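Local coordinates for protein DNA polymerase sliding clamp (Archaeoglobus fulgidus, PDB 1RWZ) that forms a three-subunit ring that probably encircles DNA and tethers the polymerase and other replication proteins to it as a moving platform, at residues A[77-88]-A[96-104]. Numbering follows the deposited sequence.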
loop_
_atom_site.group_PDB
_atom_site.type_symbol
_atom_site.label_atom_id
_atom_site.label_comp_id
_atom_site.label_asym_id
_atom_site.label_seq_id
_atom_site.Cartn_x
_atom_site.Cartn_y
_atom_site.Cartn_z
ATOM N N ILE A 77 12.618 -9.380 -13.474
ATOM C CA ILE A 77 12.452 -8.513 -14.639
ATOM C C ILE A 77 10.979 -8.233 -14.937
ATOM O O ILE A 77 10.625 -7.134 -15.366
ATOM C CB ILE A 77 13.097 -9.139 -15.901
ATOM C CG1 ILE A 77 14.608 -9.284 -15.700
ATOM C CG2 ILE A 77 12.803 -8.282 -17.122
ATOM C CD1 ILE A 77 15.343 -7.966 -15.500
ATOM N N SER A 78 10.121 -9.225 -14.709
ATOM C CA SER A 78 8.692 -9.067 -14.969
ATOM C C SER A 78 8.071 -7.982 -14.094
ATOM O O SER A 78 7.008 -7.454 -14.412
ATOM C CB SER A 78 7.951 -10.389 -14.736
ATOM O OG SER A 78 7.892 -10.706 -13.357
ATOM N N LYS A 79 8.728 -7.654 -12.986
ATOM C CA LYS A 79 8.216 -6.626 -12.090
ATOM C C LYS A 79 8.322 -5.239 -12.720
ATOM O O LYS A 79 7.643 -4.306 -12.299
ATOM C CB LYS A 79 8.971 -6.655 -10.760
ATOM C CG LYS A 79 8.713 -7.909 -9.943
ATOM C CD LYS A 79 9.559 -7.942 -8.685
ATOM C CE LYS A 79 9.271 -9.197 -7.877
ATOM N NZ LYS A 79 10.086 -9.256 -6.631
ATOM N N SER A 80 9.177 -5.106 -13.730
ATOM C CA SER A 80 9.345 -3.826 -14.411
ATOM C C SER A 80 8.431 -3.773 -15.633
ATOM O O SER A 80 8.368 -2.767 -16.341
ATOM C CB SER A 80 10.809 -3.626 -14.825
ATOM O OG SER A 80 11.219 -4.596 -15.771
ATOM N N ILE A 81 7.716 -4.868 -15.869
ATOM C CA ILE A 81 6.789 -4.950 -16.991
ATOM C C ILE A 81 5.379 -4.634 -16.498
ATOM O O ILE A 81 4.974 -5.072 -15.418
ATOM C CB ILE A 81 6.790 -6.366 -17.619
ATOM C CG1 ILE A 81 8.191 -6.709 -18.128
ATOM C CG2 ILE A 81 5.769 -6.436 -18.750
ATOM C CD1 ILE A 81 8.317 -8.107 -18.718
ATOM N N SER A 82 4.639 -3.864 -17.287
ATOM C CA SER A 82 3.273 -3.501 -16.935
ATOM C C SER A 82 2.310 -4.574 -17.431
ATOM O O SER A 82 2.563 -5.219 -18.448
ATOM C CB SER A 82 2.905 -2.154 -17.564
ATOM O OG SER A 82 1.525 -1.877 -17.388
ATOM N N THR A 83 1.210 -4.770 -16.711
ATOM C CA THR A 83 0.223 -5.765 -17.114
ATOM C C THR A 83 -0.359 -5.392 -18.473
ATOM O O THR A 83 -0.833 -6.259 -19.214
ATOM C CB THR A 83 -0.932 -5.873 -16.095
ATOM O OG1 THR A 83 -1.559 -4.594 -15.940
ATOM C CG2 THR A 83 -0.412 -6.354 -14.747
ATOM N N LYS A 84 -0.306 -4.100 -18.800
ATOM C CA LYS A 84 -0.834 -3.601 -20.068
ATOM C C LYS A 84 0.198 -3.505 -21.192
ATOM O O LYS A 84 -0.122 -3.090 -22.307
ATOM C CB LYS A 84 -1.500 -2.242 -19.854
ATOM C CG LYS A 84 -2.789 -2.327 -19.049
ATOM C CD LYS A 84 -3.472 -0.973 -18.944
ATOM C CE LYS A 84 -4.842 -1.100 -18.292
ATOM N NZ LYS A 84 -5.545 0.212 -18.235
ATOM N N ASP A 85 1.436 -3.879 -20.899
ATOM C CA ASP A 85 2.491 -3.866 -21.907
ATOM C C ASP A 85 2.335 -5.136 -22.737
ATOM O O ASP A 85 1.793 -6.130 -22.252
ATOM C CB ASP A 85 3.876 -3.926 -21.247
ATOM C CG ASP A 85 4.346 -2.590 -20.715
ATOM O OD1 ASP A 85 5.238 -2.597 -19.834
ATOM O OD2 ASP A 85 3.846 -1.544 -21.180
ATOM N N LEU A 86 2.779 -5.099 -23.988
ATOM C CA LEU A 86 2.770 -6.302 -24.810
ATOM C C LEU A 86 4.226 -6.732 -24.718
ATOM O O LEU A 86 5.128 -5.895 -24.816
ATOM C CB LEU A 86 2.417 -6.019 -26.272
ATOM C CG LEU A 86 0.943 -6.075 -26.678
ATOM C CD1 LEU A 86 0.850 -6.055 -28.200
ATOM C CD2 LEU A 86 0.297 -7.339 -26.135
ATOM N N VAL A 87 4.466 -8.022 -24.517
ATOM C CA VAL A 87 5.833 -8.504 -24.395
ATOM C C VAL A 87 6.168 -9.511 -25.479
ATOM O O VAL A 87 5.380 -10.412 -25.764
ATOM C CB VAL A 87 6.060 -9.185 -23.030
ATOM C CG1 VAL A 87 7.544 -9.491 -22.844
ATOM C CG2 VAL A 87 5.537 -8.303 -21.911
ATOM N N GLU A 88 7.339 -9.355 -26.085
ATOM C CA GLU A 88 7.782 -10.277 -27.121
ATOM C C GLU A 88 8.942 -11.102 -26.570
ATOM O O GLU A 88 9.860 -10.563 -25.947
ATOM C CB GLU A 88 8.224 -9.510 -28.375
ATOM C CG GLU A 88 8.739 -10.398 -29.511
ATOM C CD GLU A 88 8.988 -9.627 -30.800
ATOM O OE1 GLU A 88 9.260 -8.413 -30.723
ATOM O OE2 GLU A 88 8.924 -10.235 -31.889
ATOM N N THR A 96 20.503 -17.604 -25.538
ATOM C CA THR A 96 19.938 -16.318 -25.143
ATOM C C THR A 96 18.439 -16.132 -25.372
ATOM O O THR A 96 17.913 -16.481 -26.427
ATOM C CB THR A 96 20.646 -15.165 -25.875
ATOM O OG1 THR A 96 22.059 -15.264 -25.670
ATOM C CG2 THR A 96 20.151 -13.823 -25.355
ATOM N N LEU A 97 17.775 -15.562 -24.374
ATOM C CA LEU A 97 16.351 -15.258 -24.446
ATOM C C LEU A 97 16.213 -13.741 -24.440
ATOM O O LEU A 97 16.750 -13.071 -23.556
ATOM C CB LEU A 97 15.606 -15.822 -23.234
ATOM C CG LEU A 97 14.164 -15.336 -23.030
ATOM C CD1 LEU A 97 13.279 -15.818 -24.176
ATOM C CD2 LEU A 97 13.636 -15.852 -21.701
ATOM N N LYS A 98 15.513 -13.203 -25.431
ATOM C CA LYS A 98 15.291 -11.765 -25.502
ATOM C C LYS A 98 13.869 -11.489 -25.037
ATOM O O LYS A 98 12.933 -12.185 -25.435
ATOM C CB LYS A 98 15.463 -11.249 -26.932
ATOM C CG LYS A 98 16.879 -11.330 -27.473
ATOM C CD LYS A 98 16.960 -10.696 -28.857
ATOM C CE LYS A 98 18.366 -10.772 -29.424
ATOM N NZ LYS A 98 18.438 -10.179 -30.793
ATOM N N VAL A 99 13.717 -10.487 -24.180
ATOM C CA VAL A 99 12.410 -10.106 -23.663
ATOM C C VAL A 99 12.237 -8.636 -24.011
ATOM O O VAL A 99 12.950 -7.782 -23.489
ATOM C CB VAL A 99 12.340 -10.281 -22.135
ATOM C CG1 VAL A 99 10.951 -9.913 -21.628
ATOM C CG2 VAL A 99 12.683 -11.714 -21.767
ATOM N N LYS A 100 11.295 -8.344 -24.900
ATOM C CA LYS A 100 11.073 -6.968 -25.318
ATOM C C LYS A 100 9.700 -6.436 -24.946
ATOM O O LYS A 100 8.688 -7.104 -25.143
ATOM C CB LYS A 100 11.265 -6.843 -26.828
ATOM C CG LYS A 100 12.612 -7.333 -27.326
ATOM C CD LYS A 100 12.908 -6.801 -28.718
ATOM C CE LYS A 100 11.868 -7.235 -29.722
ATOM N NZ LYS A 100 12.097 -6.590 -31.045
ATOM N N PHE A 101 9.681 -5.224 -24.403
ATOM C CA PHE A 101 8.444 -4.569 -24.009
ATOM C C PHE A 101 8.723 -3.075 -23.936
ATOM O O PHE A 101 9.804 -2.659 -23.517
ATOM C CB PHE A 101 7.955 -5.115 -22.658
ATOM C CG PHE A 101 8.937 -4.944 -21.534
ATOM C CD1 PHE A 101 8.882 -3.824 -20.707
ATOM C CD2 PHE A 101 9.921 -5.901 -21.302
ATOM C CE1 PHE A 101 9.792 -3.659 -19.664
ATOM C CE2 PHE A 101 10.837 -5.746 -20.262
ATOM C CZ PHE A 101 10.772 -4.623 -19.441
ATOM N N GLY A 102 7.760 -2.264 -24.362
ATOM C CA GLY A 102 7.980 -0.830 -24.346
ATOM C C GLY A 102 9.201 -0.542 -25.200
ATOM O O GLY A 102 9.328 -1.075 -26.298
ATOM N N SER A 103 10.111 0.289 -24.698
ATOM C CA SER A 103 11.325 0.620 -25.440
ATOM C C SER A 103 12.516 -0.139 -24.869
ATOM O O SER A 103 13.664 0.239 -25.086
ATOM C CB SER A 103 11.601 2.124 -25.353
ATOM O OG SER A 103 10.568 2.869 -25.969
ATOM N N VAL A 104 12.231 -1.225 -24.159
ATOM C CA VAL A 104 13.271 -2.022 -23.523
ATOM C C VAL A 104 13.467 -3.420 -24.098
ATOM O O VAL A 104 12.508 -4.085 -24.495
ATOM C CB VAL A 104 12.966 -2.159 -22.016
ATOM C CG1 VAL A 104 13.902 -3.166 -21.367
ATOM C CG2 VAL A 104 13.091 -0.796 -21.348
HETATM O O HOH W 1 5.061 -3.006 -24.562
HETATM O O HOH W 2 5.766 -3.686 -26.658
HETATM O O HOH W 3 11.481 -8.082 -32.959
#
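Lys100 O is met by two neighbouring residues: Glu88 N donates a nearly straight hydrogen bond of 2.8 Å to it, and Val87 CA lies 3.3 Å from it in a CA-H...O contact. Lys100 N returns a bond of 2.8 Å to Glu88 O, making Glu88 and Lys100 a hydrogen-bonded pair of the antiparallel hairpin 86-91/96-101 in the N-terminal domain. From this pair the two side chains run side by side, pointing the same way, and the bend of Lys100 at chi3 (-60°) brings NZ to a salt bridge with Glu88 OE1 at 3.4 Å. With Asp3 close to the other carboxylate oxygen, the ammonium probably eases a local excess of negative charge.

The hairpin also illustrates how one aromatic can join a sheet to the chain leading into it. Phe101 CG stands between its backbone N and carbonyl carbon (chi1 59°), which turns the ring against the loop that links helix 71-78 to strand 86-91. Ile81 CG1 sits over one face in a CH-pi contact, 3.5 Å from the centroid and 10° off the normal, while Val104 CB lies offset over the opposite face. Beside them, Val87 CG1 meets Val99 CG1 at 3.6 Å. Val104 also pairs with a strand of the second subunit, so the sheet continues across the interface. Two polar groups near the ring have partners on their own segment: Asp85 OD1 accepts Ser82 N from above the carboxylate plane, and Ser80 OG, which approaches Phe101 CZ, donates a 2.6 Å hydrogen bond to Ile77 O.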